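Local coordinates for 5-formyl-3-hydroxy-2-methylpyridine 4-carboxylate 5-dehydrogenase (Mesorhizobium japonicum MAFF 303099, PDB 4OM8), which oxidises 5-formyl-3-hydroxy-2-methylpyridine-4-carboxylate with NAD(+) in the degradation of vitamin B6 and can also reduce it with NADH to 4-pyridoxate, at residues 154-158 with 159-163; 162-165 with 166-170; 205-209 with 210-214; 232-235 with 236-240; 257-260 with 261-264. One frame throughout, in Å; residues are numbered along the deposited sequence. Where two conformers were deposited one is given.

Interaction 1 of 5, residues 154-158 with 159-163; sequences EKTAP and QTVAT
The carbonyl of Ala157 and the methyl of Thr156 both meet the first turn of the helix that follows. Thr160 N donates a bent hydrogen bond to Ala157 O at 2.9 Å, standing 61° out of the carbonyl plane, and Val161 N reaches the same oxygen in a weak bond of 3.4 Å. One residue on, Ala162 N bonds Pro158 O at 2.9 Å. Beside this polar seam, Thr156 CG2 lies 3.9 Å from Thr160 CB and 4.0 Å from Val161 CG2, the threonine crossing each partner at about a right angle. Its methyl is directed there because CG2 is anti to the backbone N, with OG1 at chi1 -58°. Ala157 is the N-cap of helix 158-170 and Pro158 its first residue, a place where a proline's missing N-H costs the helix no bond. The helix follows strand 147-151 in the NAD-binding Rossmann domain. Gln159 folds back at chi2 (73°), which brings OE1 within 3.7 Å of Ala157 CB, over the start of the helix. Further along, Gln159 O is gripped from opposite faces of its plane by Thr163 N and Thr163 OG1. Both threonine hydroxyls near the cap are bonded to backbone elsewhere: Thr156 OG1 is hydrogen-bonded to Met133 O and Gly153 N, Thr160 OG1 to Glu131 O, and both side chains pack on Val134 of strand 133-137.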
loop_
_atom_site.group_PDB
_atom_site.type_symbol
_atom_site.label_atom_id
_atom_site.label_comp_id
_atom_site.label_asym_id
_atom_site.label_seq_id
_atom_site.Cartn_x
_atom_site.Cartn_y
_atom_site.Cartn_z
ATOM N N GLU A 154 -23.364 -16.484 7.109
ATOM C CA GLU A 154 -23.967 -17.665 6.507
ATOM C C GLU A 154 -25.476 -17.523 6.296
ATOM O O GLU A 154 -26.019 -18.067 5.330
ATOM C CB GLU A 154 -23.664 -18.890 7.367
ATOM C CG GLU A 154 -24.132 -20.199 6.767
ATOM C CD GLU A 154 -23.307 -20.628 5.569
ATOM O OE1 GLU A 154 -22.206 -20.072 5.360
ATOM O OE2 GLU A 154 -23.758 -21.535 4.838
ATOM N N LYS A 155 -26.136 -16.774 7.173
ATOM C CA LYS A 155 -27.589 -16.633 7.117
ATOM C C LYS A 155 -28.041 -15.315 6.492
ATOM O O LYS A 155 -29.234 -15.068 6.363
ATOM C CB LYS A 155 -28.185 -16.751 8.529
ATOM C CG LYS A 155 -28.017 -18.114 9.195
ATOM C CD LYS A 155 -28.720 -18.121 10.558
ATOM C CE LYS A 155 -28.587 -19.467 11.263
ATOM N NZ LYS A 155 -29.100 -20.590 10.430
ATOM N N THR A 156 -27.098 -14.459 6.108
ATOM C CA THR A 156 -27.474 -13.162 5.544
ATOM C C THR A 156 -28.138 -13.306 4.175
ATOM O O THR A 156 -27.635 -14.016 3.304
ATOM C CB THR A 156 -26.248 -12.230 5.403
ATOM O OG1 THR A 156 -25.623 -12.054 6.682
ATOM C CG2 THR A 156 -26.647 -10.879 4.858
ATOM N N ALA A 157 -29.275 -12.639 3.987
ATOM C CA ALA A 157 -29.948 -12.666 2.692
ATOM C C ALA A 157 -29.131 -11.905 1.663
ATOM O O ALA A 157 -28.590 -10.844 1.959
ATOM C CB ALA A 157 -31.340 -12.069 2.799
ATOM N N PRO A 158 -29.029 -12.452 0.445
ATOM C CA PRO A 158 -28.373 -11.719 -0.640
ATOM C C PRO A 158 -28.974 -10.322 -0.819
ATOM O O PRO A 158 -28.225 -9.388 -1.104
ATOM C CB PRO A 158 -28.634 -12.604 -1.863
ATOM C CG PRO A 158 -28.673 -13.979 -1.290
ATOM C CD PRO A 158 -29.366 -13.833 0.056
ATOM N N GLN A 159 -30.283 -10.182 -0.627
ATOM C CA GLN A 159 -30.947 -8.881 -0.718
ATOM C C GLN A 159 -30.392 -7.867 0.290
ATOM O O GLN A 159 -30.318 -6.678 0.011
ATOM C CB GLN A 159 -32.454 -9.043 -0.501
ATOM C CG GLN A 159 -33.187 -9.764 -1.636
ATOM C CD GLN A 159 -32.918 -11.264 -1.672
ATOM O OE1 GLN A 159 -32.478 -11.859 -0.683
ATOM N NE2 GLN A 159 -33.181 -11.882 -2.822
ATOM N N THR A 160 -29.990 -8.348 1.459
ATOM C CA THR A 160 -29.438 -7.474 2.488
ATOM C C THR A 160 -28.112 -6.899 2.024
ATOM O O THR A 160 -27.849 -5.691 2.140
ATOM C CB THR A 160 -29.262 -8.237 3.803
ATOM O OG1 THR A 160 -30.553 -8.699 4.232
ATOM C CG2 THR A 160 -28.622 -7.353 4.889
ATOM N N VAL A 161 -27.283 -7.776 1.469
ATOM C CA VAL A 161 -26.002 -7.356 0.920
ATOM C C VAL A 161 -26.210 -6.355 -0.210
ATOM O O VAL A 161 -25.561 -5.303 -0.248
ATOM C CB VAL A 161 -25.188 -8.571 0.419
ATOM C CG1 VAL A 161 -23.951 -8.129 -0.331
ATOM C CG2 VAL A 161 -24.805 -9.484 1.588
ATOM N N ALA A 162 -27.138 -6.654 -1.114
ATOM C CA ALA A 162 -27.368 -5.744 -2.231
ATOM C C ALA A 162 -27.874 -4.380 -1.755
ATOM O O ALA A 162 -27.448 -3.357 -2.264
ATOM C CB ALA A 162 -28.339 -6.353 -3.213
ATOM N N THR A 163 -28.754 -4.372 -0.761
ATOM C CA THR A 163 -29.319 -3.114 -0.270
ATOM C C THR A 163 -28.250 -2.214 0.358
ATOM O O THR A 163 -28.238 -1.008 0.130
ATOM C CB THR A 163 -30.439 -3.369 0.752
ATOM O OG1 THR A 163 -31.516 -4.071 0.113
ATOM C CG2 THR A 163 -30.972 -2.043 1.316
#

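Interaction 2 of 5, residues 162-165 with 166-170; sequences ATIR and DLIRS
Helix 158-170, the crossover of the beta-alpha-beta unit between strands 147-151 and 174-178, carries this contact along two faces. On the inner one, Ile164 CG2 meets Ile168 CD1 at 3.8 Å, one turn apart, with Ile168 CG1 lying 3.2 Å from Ile164 O; both isoleucines pack on Val150 and Met136 of the sheet. Ile168 N also bonds Ile164 O at 3.0 Å. On the outer face two guanidinium groups approach. Arg165 is extended from CG to NE, whereas Arg169 bends at chi3 (22°), and the Arg165 CZ comes to lie 3.6 Å above the Arg169 plane, offset toward its rim, the planes 63° apart. Arg169 has a second conformer, so this approach and its bonds may be only part-time. Arg165 NH1 and Arg169 NH2 are 3.2 Å apart, two donors facing each other. A water lies in the plane of both groups at their edges, accepting from Arg165 NH1 and Arg169 NH1. Asp166 OD1 forms a salt bridge with Arg169 NH2 at 2.9 Å, its hydrogen bond weak, and a second water donates to both Asp166 OD2 and Thr163 O. The carboxylate and the shared water probably offset part of the repulsion between the two arginines.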
loop_
_atom_site.group_PDB
_atom_site.type_symbol
_atom_site.label_atom_id
_atom_site.label_comp_id
_atom_site.label_asym_id
_atom_site.label_seq_id
_atom_site.Cartn_x
_atom_site.Cartn_y
_atom_site.Cartn_z
ATOM N N ALA A 162 -27.138 -6.654 -1.114
ATOM C CA ALA A 162 -27.368 -5.744 -2.231
ATOM C C ALA A 162 -27.874 -4.380 -1.755
ATOM O O ALA A 162 -27.448 -3.357 -2.264
ATOM C CB ALA A 162 -28.339 -6.353 -3.213
ATOM N N THR A 163 -28.754 -4.372 -0.761
ATOM C CA THR A 163 -29.319 -3.114 -0.270
ATOM C C THR A 163 -28.250 -2.214 0.358
ATOM O O THR A 163 -28.238 -1.008 0.130
ATOM C CB THR A 163 -30.439 -3.369 0.752
ATOM O OG1 THR A 163 -31.516 -4.071 0.113
ATOM C CG2 THR A 163 -30.972 -2.043 1.316
ATOM N N ILE A 164 -27.350 -2.800 1.146
ATOM C CA ILE A 164 -26.275 -2.011 1.749
ATOM C C ILE A 164 -25.238 -1.588 0.696
ATOM O O ILE A 164 -24.762 -0.452 0.715
ATOM C CB ILE A 164 -25.620 -2.795 2.905
ATOM C CG1 ILE A 164 -26.639 -2.987 4.032
ATOM C CG2 ILE A 164 -24.354 -2.104 3.410
ATOM C CD1 ILE A 164 -27.215 -1.686 4.588
ATOM N N ARG A 165 -24.900 -2.478 -0.239
ATOM C CA ARG A 165 -24.042 -2.097 -1.371
ATOM C C ARG A 165 -24.621 -0.881 -2.072
ATOM O O ARG A 165 -23.920 0.079 -2.351
ATOM C CB ARG A 165 -23.897 -3.248 -2.370
ATOM C CG ARG A 165 -23.232 -2.846 -3.687
ATOM C CD ARG A 165 -23.052 -4.036 -4.621
ATOM N NE ARG A 165 -22.454 -3.632 -5.897
ATOM C CZ ARG A 165 -23.149 -3.202 -6.950
ATOM N NH1 ARG A 165 -24.476 -3.132 -6.904
ATOM N NH2 ARG A 165 -22.516 -2.857 -8.067
ATOM N N ASP A 166 -25.924 -0.934 -2.327
ATOM C CA ASP A 166 -26.626 0.134 -3.035
ATOM C C ASP A 166 -26.641 1.442 -2.249
ATOM O O ASP A 166 -26.434 2.514 -2.811
ATOM C CB ASP A 166 -28.061 -0.309 -3.341
ATOM C CG ASP A 166 -28.794 0.678 -4.203
ATOM O OD1 ASP A 166 -28.295 0.975 -5.306
ATOM O OD2 ASP A 166 -29.865 1.151 -3.766
ATOM N N LEU A 167 -26.872 1.350 -0.941
ATOM C CA LEU A 167 -26.858 2.536 -0.086
ATOM C C LEU A 167 -25.510 3.247 -0.166
ATOM O O LEU A 167 -25.429 4.462 -0.321
ATOM C CB LEU A 167 -27.162 2.145 1.367
ATOM C CG LEU A 167 -27.019 3.271 2.392
ATOM C CD1 LEU A 167 -28.092 4.354 2.162
ATOM C CD2 LEU A 167 -27.055 2.745 3.828
ATOM N N ILE A 168 -24.449 2.462 -0.066
ATOM C CA ILE A 168 -23.094 2.989 -0.101
ATOM C C ILE A 168 -22.819 3.683 -1.433
ATOM O O ILE A 168 -22.317 4.809 -1.454
ATOM C CB ILE A 168 -22.076 1.847 0.168
ATOM C CG1 ILE A 168 -22.243 1.336 1.609
ATOM C CG2 ILE A 168 -20.645 2.330 -0.040
ATOM C CD1 ILE A 168 -21.543 0.001 1.890
ATOM N N ARG A 169 -23.149 3.024 -2.544
ATOM C CA ARG A 169 -22.990 3.631 -3.860
ATOM C C ARG A 169 -23.834 4.906 -4.006
ATOM O O ARG A 169 -23.379 5.904 -4.572
ATOM C CB ARG A 169 -23.365 2.610 -4.936
ATOM C CG ARG A 169 -22.923 2.923 -6.346
ATOM C CD ARG A 169 -23.388 1.803 -7.270
ATOM N NE ARG A 169 -24.507 1.082 -6.668
ATOM C CZ ARG A 169 -25.183 0.101 -7.254
ATOM N NH1 ARG A 169 -24.855 -0.294 -8.479
ATOM N NH2 ARG A 169 -26.186 -0.490 -6.608
ATOM N N SER A 170 -25.059 4.868 -3.492
ATOM C CA SER A 170 -25.977 6.003 -3.662
ATOM C C SER A 170 -25.474 7.308 -3.071
ATOM O O SER A 170 -25.894 8.375 -3.505
ATOM C CB SER A 170 -27.345 5.690 -3.057
ATOM O OG SER A 170 -27.336 5.816 -1.646
HETATM O O HOH W 1 -30.132 0.937 -0.715
HETATM O O HOH W 2 -26.654 -2.549 -8.928
#

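Interaction 3 of 5, residues 205-209 with 210-214; sequences GVIDP and EDLDT
Ile207 lies against the opening turn of helix 209-226, whose N-cap is Asp208, in the C-terminal domain of the 3-hydroxyacyl-CoA dehydrogenase family. From its CB the side chain divides. The CG1 branch, anti to the backbone N (chi1 -173°), passes 3.6 Å from Asp211 CB and carries CD1 on to the helix backbone, 3.5 Å from Leu212 N. The other branch, CG2, meets Leu212 CB at 4.0 Å, the two side chains crossing at about a right angle. An alanine here would lose both branches and is likely to leave a gap beside Leu212, with the backbone of the first turn less well covered. Outside, Val177 of the second subunit packs on Ile207, while Leu212 also touches Ala198 and Val202 of helix 187-203, so this apolar patch joins the loop, two helices and the dimer partner. The turn itself is closed by Leu212 N bonding Asp208 O at 2.9 Å and by Asp213 N on Pro209 O. Asp213 OD1 and OD2 accept from Met230 N and Ala231 N of the second subunit, one each. On the polar side Asp208 and Asp211 run alongside each other in the same direction, their carboxylate planes 29° apart and Asp208 OD2 4.1 Å from Asp211 OD2. One water accepts from Asp208 N at 3.1 Å and donates to Asp211 OD2 at 2.8 Å.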
loop_
_atom_site.group_PDB
_atom_site.type_symbol
_atom_site.label_atom_id
_atom_site.label_comp_id
_atom_site.label_asym_id
_atom_site.label_seq_id
_atom_site.Cartn_x
_atom_site.Cartn_y
_atom_site.Cartn_z
ATOM N N GLY A 205 16.301 -8.196 11.762
ATOM C CA GLY A 205 17.416 -7.295 11.509
ATOM C C GLY A 205 17.764 -7.056 10.051
ATOM O O GLY A 205 18.900 -6.690 9.732
ATOM N N VAL A 206 16.799 -7.253 9.164
ATOM C CA VAL A 206 17.036 -6.990 7.750
ATOM C C VAL A 206 16.995 -5.487 7.488
ATOM O O VAL A 206 17.665 -5.001 6.589
ATOM C CB VAL A 206 16.014 -7.744 6.859
ATOM C CG1 VAL A 206 16.221 -7.427 5.373
ATOM C CG2 VAL A 206 16.118 -9.261 7.111
ATOM N N ILE A 207 16.236 -4.742 8.288
ATOM C CA ILE A 207 16.036 -3.319 7.998
ATOM C C ILE A 207 15.519 -2.600 9.246
ATOM O O ILE A 207 14.732 -3.175 10.007
ATOM C CB ILE A 207 15.062 -3.145 6.794
ATOM C CG1 ILE A 207 14.966 -1.691 6.345
ATOM C CG2 ILE A 207 13.660 -3.721 7.107
ATOM C CD1 ILE A 207 14.223 -1.537 5.000
ATOM N N ASP A 208 15.993 -1.374 9.475
ATOM C CA ASP A 208 15.517 -0.558 10.603
ATOM C C ASP A 208 14.058 -0.173 10.366
ATOM O O ASP A 208 13.637 -0.045 9.219
ATOM C CB ASP A 208 16.392 0.691 10.786
ATOM C CG ASP A 208 17.778 0.363 11.325
ATOM O OD1 ASP A 208 17.947 -0.709 11.936
ATOM O OD2 ASP A 208 18.701 1.178 11.120
ATOM N N PRO A 209 13.270 0.008 11.439
ATOM C CA PRO A 209 11.825 0.195 11.241
ATOM C C PRO A 209 11.488 1.470 10.469
ATOM O O PRO A 209 10.546 1.445 9.676
ATOM C CB PRO A 209 11.269 0.255 12.668
ATOM C CG PRO A 209 12.436 0.584 13.534
ATOM C CD PRO A 209 13.633 -0.037 12.866
ATOM N N GLU A 210 12.243 2.547 10.668
ATOM C CA GLU A 210 11.935 3.769 9.925
ATOM C C GLU A 210 12.271 3.598 8.446
ATOM O O GLU A 210 11.611 4.188 7.583
ATOM C CB GLU A 210 12.664 4.983 10.514
ATOM C CG GLU A 210 14.156 5.015 10.284
ATOM C CD GLU A 210 14.953 4.227 11.314
ATOM O OE1 GLU A 210 16.151 4.544 11.470
ATOM O OE2 GLU A 210 14.404 3.310 11.964
ATOM N N ASP A 211 13.279 2.783 8.144
ATOM C CA ASP A 211 13.631 2.502 6.753
ATOM C C ASP A 211 12.640 1.534 6.101
ATOM O O ASP A 211 12.353 1.637 4.911
ATOM C CB ASP A 211 15.045 1.939 6.668
ATOM C CG ASP A 211 16.092 2.944 7.089
ATOM O OD1 ASP A 211 15.818 4.164 7.016
ATOM O OD2 ASP A 211 17.190 2.513 7.504
ATOM N N LEU A 212 12.129 0.590 6.885
ATOM C CA LEU A 212 11.023 -0.247 6.437
ATOM C C LEU A 212 9.873 0.655 5.967
ATOM O O LEU A 212 9.306 0.465 4.887
ATOM C CB LEU A 212 10.562 -1.173 7.579
ATOM C CG LEU A 212 9.437 -2.198 7.371
ATOM C CD1 LEU A 212 8.031 -1.575 7.269
ATOM C CD2 LEU A 212 9.730 -3.097 6.181
ATOM N N ASP A 213 9.529 1.645 6.783
ATOM C CA ASP A 213 8.423 2.527 6.437
ATOM C C ASP A 213 8.708 3.342 5.173
ATOM O O ASP A 213 7.840 3.458 4.317
ATOM C CB ASP A 213 8.082 3.437 7.615
ATOM C CG ASP A 213 7.231 2.727 8.658
ATOM O OD1 ASP A 213 7.029 1.496 8.524
ATOM O OD2 ASP A 213 6.767 3.400 9.607
ATOM N N THR A 214 9.915 3.883 5.033
ATOM C CA THR A 214 10.263 4.594 3.801
ATOM C C THR A 214 10.118 3.681 2.593
ATOM O O THR A 214 9.557 4.051 1.555
ATOM C CB THR A 214 11.691 5.120 3.886
ATOM O OG1 THR A 214 11.760 6.061 4.963
ATOM C CG2 THR A 214 12.125 5.780 2.565
HETATM O O HOH W 3 18.088 -0.163 7.530
HETATM O O HOH W 4 18.379 3.676 9.831
#

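Interaction 4 of 5, residues 232-235 with 236-240; sequences LLDM and AGLDI
Leu238 reaches back across the bend between two helices to lie against Leu233 and Asp234. Its CD2 comes 3.6 Å from Leu233 CB, while CD1 is 4.1 Å from Asp234 OD1; the aspartate and the leucine extend next to one another. With CG anti to the carbonyl carbon in both, Asp234 at chi1 -78° and Leu238 at -68°, the two lead away from their CA atoms in nearly the same direction. A serine in place of Leu238 would probably leave the CB of Leu233 without its apolar neighbour and open a gap along the aspartate. The bend is made at Gly237, whose N bonds Leu233 O at 2.8 Å after Ala236 N has bonded Leu232 O at 2.9 Å. Gly237 has a positive phi of 103°, and a CB there would clash with Asp239 OD1 and press on the preceding carbonyl. The buried Asp234 carboxylate is satisfied by the second subunit: OD1 accepts from Met279 N, and OD2 is bonded to Phe280 N and Tyr282 OH. Gly237 is the first residue beyond helix 229-236 and the N-cap of helix 238-251. Leu232 leans on Lys223 and Ile224 of helix 209-226, and Lys270 of the second subunit packs on Leu238.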
loop_
_atom_site.group_PDB
_atom_site.type_symbol
_atom_site.label_atom_id
_atom_site.label_comp_id
_atom_site.label_asym_id
_atom_site.label_seq_id
_atom_site.Cartn_x
_atom_site.Cartn_y
_atom_site.Cartn_z
ATOM N N LEU A 232 -1.775 -4.118 -10.947
ATOM C CA LEU A 232 -0.325 -4.048 -10.879
ATOM C C LEU A 232 0.304 -5.326 -11.444
ATOM O O LEU A 232 1.319 -5.264 -12.144
ATOM C CB LEU A 232 0.139 -3.818 -9.433
ATOM C CG LEU A 232 1.637 -3.554 -9.269
ATOM C CD1 LEU A 232 2.006 -2.222 -9.905
ATOM C CD2 LEU A 232 2.076 -3.589 -7.807
ATOM N N LEU A 233 -0.281 -6.480 -11.125
ATOM C CA LEU A 233 0.139 -7.735 -11.745
ATOM C C LEU A 233 0.078 -7.628 -13.268
ATOM O O LEU A 233 1.002 -8.066 -13.960
ATOM C CB LEU A 233 -0.732 -8.899 -11.261
ATOM C CG LEU A 233 -0.526 -9.310 -9.802
ATOM C CD1 LEU A 233 -1.486 -10.431 -9.424
ATOM C CD2 LEU A 233 0.927 -9.729 -9.534
ATOM N N ASP A 234 -0.993 -7.030 -13.791
ATOM C CA ASP A 234 -1.116 -6.859 -15.239
ATOM C C ASP A 234 -0.022 -5.944 -15.798
ATOM O O ASP A 234 0.447 -6.156 -16.909
ATOM C CB ASP A 234 -2.497 -6.316 -15.609
ATOM C CG ASP A 234 -3.565 -7.380 -15.585
ATOM O OD1 ASP A 234 -3.225 -8.581 -15.407
ATOM O OD2 ASP A 234 -4.738 -6.998 -15.746
ATOM N N MET A 235 0.390 -4.933 -15.031
ATOM C CA MET A 235 1.460 -4.040 -15.475
ATOM C C MET A 235 2.813 -4.730 -15.461
ATOM O O MET A 235 3.609 -4.568 -16.387
ATOM C CB MET A 235 1.537 -2.797 -14.591
ATOM C CG MET A 235 0.388 -1.848 -14.724
ATOM S SD MET A 235 0.618 -0.520 -13.539
ATOM C CE MET A 235 2.315 -0.125 -13.882
ATOM N N ALA A 236 3.084 -5.471 -14.392
ATOM C CA ALA A 236 4.363 -6.149 -14.228
ATOM C C ALA A 236 4.485 -7.300 -15.206
ATOM O O ALA A 236 5.581 -7.642 -15.650
ATOM C CB ALA A 236 4.524 -6.656 -12.795
ATOM N N GLY A 237 3.346 -7.902 -15.520
ATOM C CA GLY A 237 3.306 -9.098 -16.344
ATOM C C GLY A 237 3.063 -10.323 -15.485
ATOM O O GLY A 237 3.801 -10.584 -14.530
ATOM N N LEU A 238 2.023 -11.089 -15.807
ATOM C CA LEU A 238 1.746 -12.278 -15.007
ATOM C C LEU A 238 2.815 -13.351 -15.228
ATOM O O LEU A 238 3.011 -14.223 -14.365
ATOM C CB LEU A 238 0.347 -12.824 -15.317
ATOM C CG LEU A 238 -0.830 -11.948 -14.866
ATOM C CD1 LEU A 238 -2.163 -12.556 -15.282
ATOM C CD2 LEU A 238 -0.794 -11.777 -13.372
ATOM N N ASP A 239 3.511 -13.285 -16.365
ATOM C CA ASP A 239 4.649 -14.164 -16.601
ATOM C C ASP A 239 5.755 -13.873 -15.589
ATOM O O ASP A 239 6.381 -14.790 -15.051
ATOM C CB ASP A 239 5.160 -14.020 -18.049
ATOM C CG ASP A 239 5.426 -12.574 -18.461
ATOM O OD1 ASP A 239 4.784 -11.641 -17.936
ATOM O OD2 ASP A 239 6.273 -12.370 -19.361
ATOM N N ILE A 240 5.972 -12.593 -15.311
ATOM C CA ILE A 240 6.975 -12.197 -14.331
ATOM C C ILE A 240 6.539 -12.613 -12.925
ATOM O O ILE A 240 7.318 -13.192 -12.155
ATOM C CB ILE A 240 7.220 -10.685 -14.384
ATOM C CG1 ILE A 240 7.760 -10.279 -15.766
ATOM C CG2 ILE A 240 8.152 -10.258 -13.249
ATOM C CD1 ILE A 240 8.962 -11.061 -16.221
#

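Interaction 5 of 5, residues 257-260 with 261-264; sequences DVAP and MVLE
With chi1 at -175°, Val258 holds CG1 anti to its own nitrogen and turns it to the helix that follows, where Leu263, at chi1 -69° with CG anti to the carbonyl carbon, brings its branched end to meet it. Val258 CG1 is 3.6 Å from Leu263 CD2, the two side chains passing obliquely, and the same methyl touches Val262 CG1 at 3.7 Å. The one valine methyl thus touches two side chains of the first turn, which approach it from roughly perpendicular directions. Ala259 CB adds a looser contact with Val262 CG2 at 4.2 Å. Ala259 is the N-cap of helix 260-267, in the helical C-terminal domain, and Pro260 begins the helix, its ring nitrogen having no hydrogen to offer. Ala259 O takes Leu263 N at 3.0 Å in a fairly straight bond (163°) and Val262 N in a weak, strongly bent one. Glu264 N continues the series on Pro260 O at 2.8 Å. Among the N-H groups of this turn, Met261 N bonds the carboxylate atom Glu203 OE2 of helix 187-203, so a side chain from another helix serves one of the amides at the helix start. Ala259 and Pro260 also lie on Glu203, and Met261 packs on Val202 of that helix. Across the dimer, Ser246, Tyr241 and Lys242 of the second subunit lie against Val258, Val262 and Leu263 respectively.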
loop_
_atom_site.group_PDB
_atom_site.type_symbol
_atom_site.label_atom_id
_atom_site.label_comp_id
_atom_site.label_asym_id
_atom_site.label_seq_id
_atom_site.Cartn_x
_atom_site.Cartn_y
_atom_site.Cartn_z
ATOM N N ASP A 257 1.539 -17.025 14.601
ATOM C CA ASP A 257 1.243 -16.524 15.952
ATOM C C ASP A 257 1.765 -15.101 16.103
ATOM O O ASP A 257 2.066 -14.454 15.100
ATOM C CB ASP A 257 1.860 -17.441 17.018
ATOM C CG ASP A 257 3.366 -17.595 16.868
ATOM O OD1 ASP A 257 3.973 -16.891 16.040
ATOM O OD2 ASP A 257 3.956 -18.425 17.595
ATOM N N VAL A 258 1.887 -14.612 17.338
ATOM C CA VAL A 258 2.349 -13.243 17.552
ATOM C C VAL A 258 3.871 -13.195 17.450
ATOM O O VAL A 258 4.565 -14.052 17.994
ATOM C CB VAL A 258 1.895 -12.682 18.918
ATOM C CG1 VAL A 258 2.292 -11.210 19.055
ATOM C CG2 VAL A 258 0.406 -12.830 19.069
ATOM N N ALA A 259 4.381 -12.210 16.718
ATOM C CA ALA A 259 5.821 -12.032 16.560
ATOM C C ALA A 259 6.472 -11.693 17.890
ATOM O O ALA A 259 5.922 -10.908 18.669
ATOM C CB ALA A 259 6.106 -10.937 15.545
ATOM N N PRO A 260 7.645 -12.284 18.165
ATOM C CA PRO A 260 8.362 -11.996 19.413
ATOM C C PRO A 260 8.554 -10.505 19.714
ATOM O O PRO A 260 8.403 -10.103 20.873
ATOM C CB PRO A 260 9.711 -12.674 19.191
ATOM C CG PRO A 260 9.374 -13.856 18.331
ATOM C CD PRO A 260 8.253 -13.399 17.417
ATOM N N MET A 261 8.867 -9.705 18.700
ATOM C CA MET A 261 9.085 -8.279 18.902
ATOM C C MET A 261 7.798 -7.593 19.361
ATOM O O MET A 261 7.825 -6.670 20.174
ATOM C CB MET A 261 9.603 -7.633 17.614
ATOM C CG MET A 261 9.731 -6.121 17.673
ATOM S SD MET A 261 10.392 -5.425 16.136
ATOM C CE MET A 261 9.201 -5.943 14.919
ATOM N N VAL A 262 6.664 -8.053 18.846
ATOM C CA VAL A 262 5.383 -7.484 19.259
ATOM C C VAL A 262 5.061 -7.889 20.706
ATOM O O VAL A 262 4.556 -7.070 21.479
ATOM C CB VAL A 262 4.244 -7.925 18.298
ATOM C CG1 VAL A 262 2.858 -7.539 18.825
ATOM C CG2 VAL A 262 4.462 -7.312 16.926
ATOM N N LEU A 263 5.356 -9.141 21.071
ATOM C CA LEU A 263 5.189 -9.575 22.461
ATOM C C LEU A 263 6.087 -8.765 23.393
ATOM O O LEU A 263 5.681 -8.381 24.481
ATOM C CB LEU A 263 5.489 -11.077 22.601
ATOM C CG LEU A 263 4.463 -11.983 21.925
ATOM C CD1 LEU A 263 4.911 -13.444 21.971
ATOM C CD2 LEU A 263 3.082 -11.816 22.561
ATOM N N GLU A 264 7.312 -8.492 22.955
ATOM C CA GLU A 264 8.260 -7.728 23.760
ATOM C C GLU A 264 7.778 -6.297 23.997
ATOM O O GLU A 264 7.811 -5.800 25.125
ATOM C CB GLU A 264 9.640 -7.723 23.088
ATOM C CG GLU A 264 10.711 -6.996 23.884
ATOM C CD GLU A 264 12.094 -7.148 23.284
ATOM O OE1 GLU A 264 13.080 -7.062 24.045
ATOM O OE2 GLU A 264 12.196 -7.345 22.054
#

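Overall arrangement
From the N terminus, interaction 1 comes first, closing the loop after strand 147-151 onto helix 158-170, and interaction 2 carries on along the same helix, sharing Ala162 and Thr163 with it, their centres about 11 Å apart. Both belong to the NAD-binding domain. The remaining three follow in series in the C-terminal domain, none nested in or crossing another. Interaction 3 starts helix 209-226, interaction 4 links helices 229-236 and 238-251, and interaction 5 leads from the loop after helix 238-251 into helix 260-267. Interactions 3 and 5 approach to about 7 Å between nearest atoms. All three touch the second subunit, whereas interactions 1 and 2 do not.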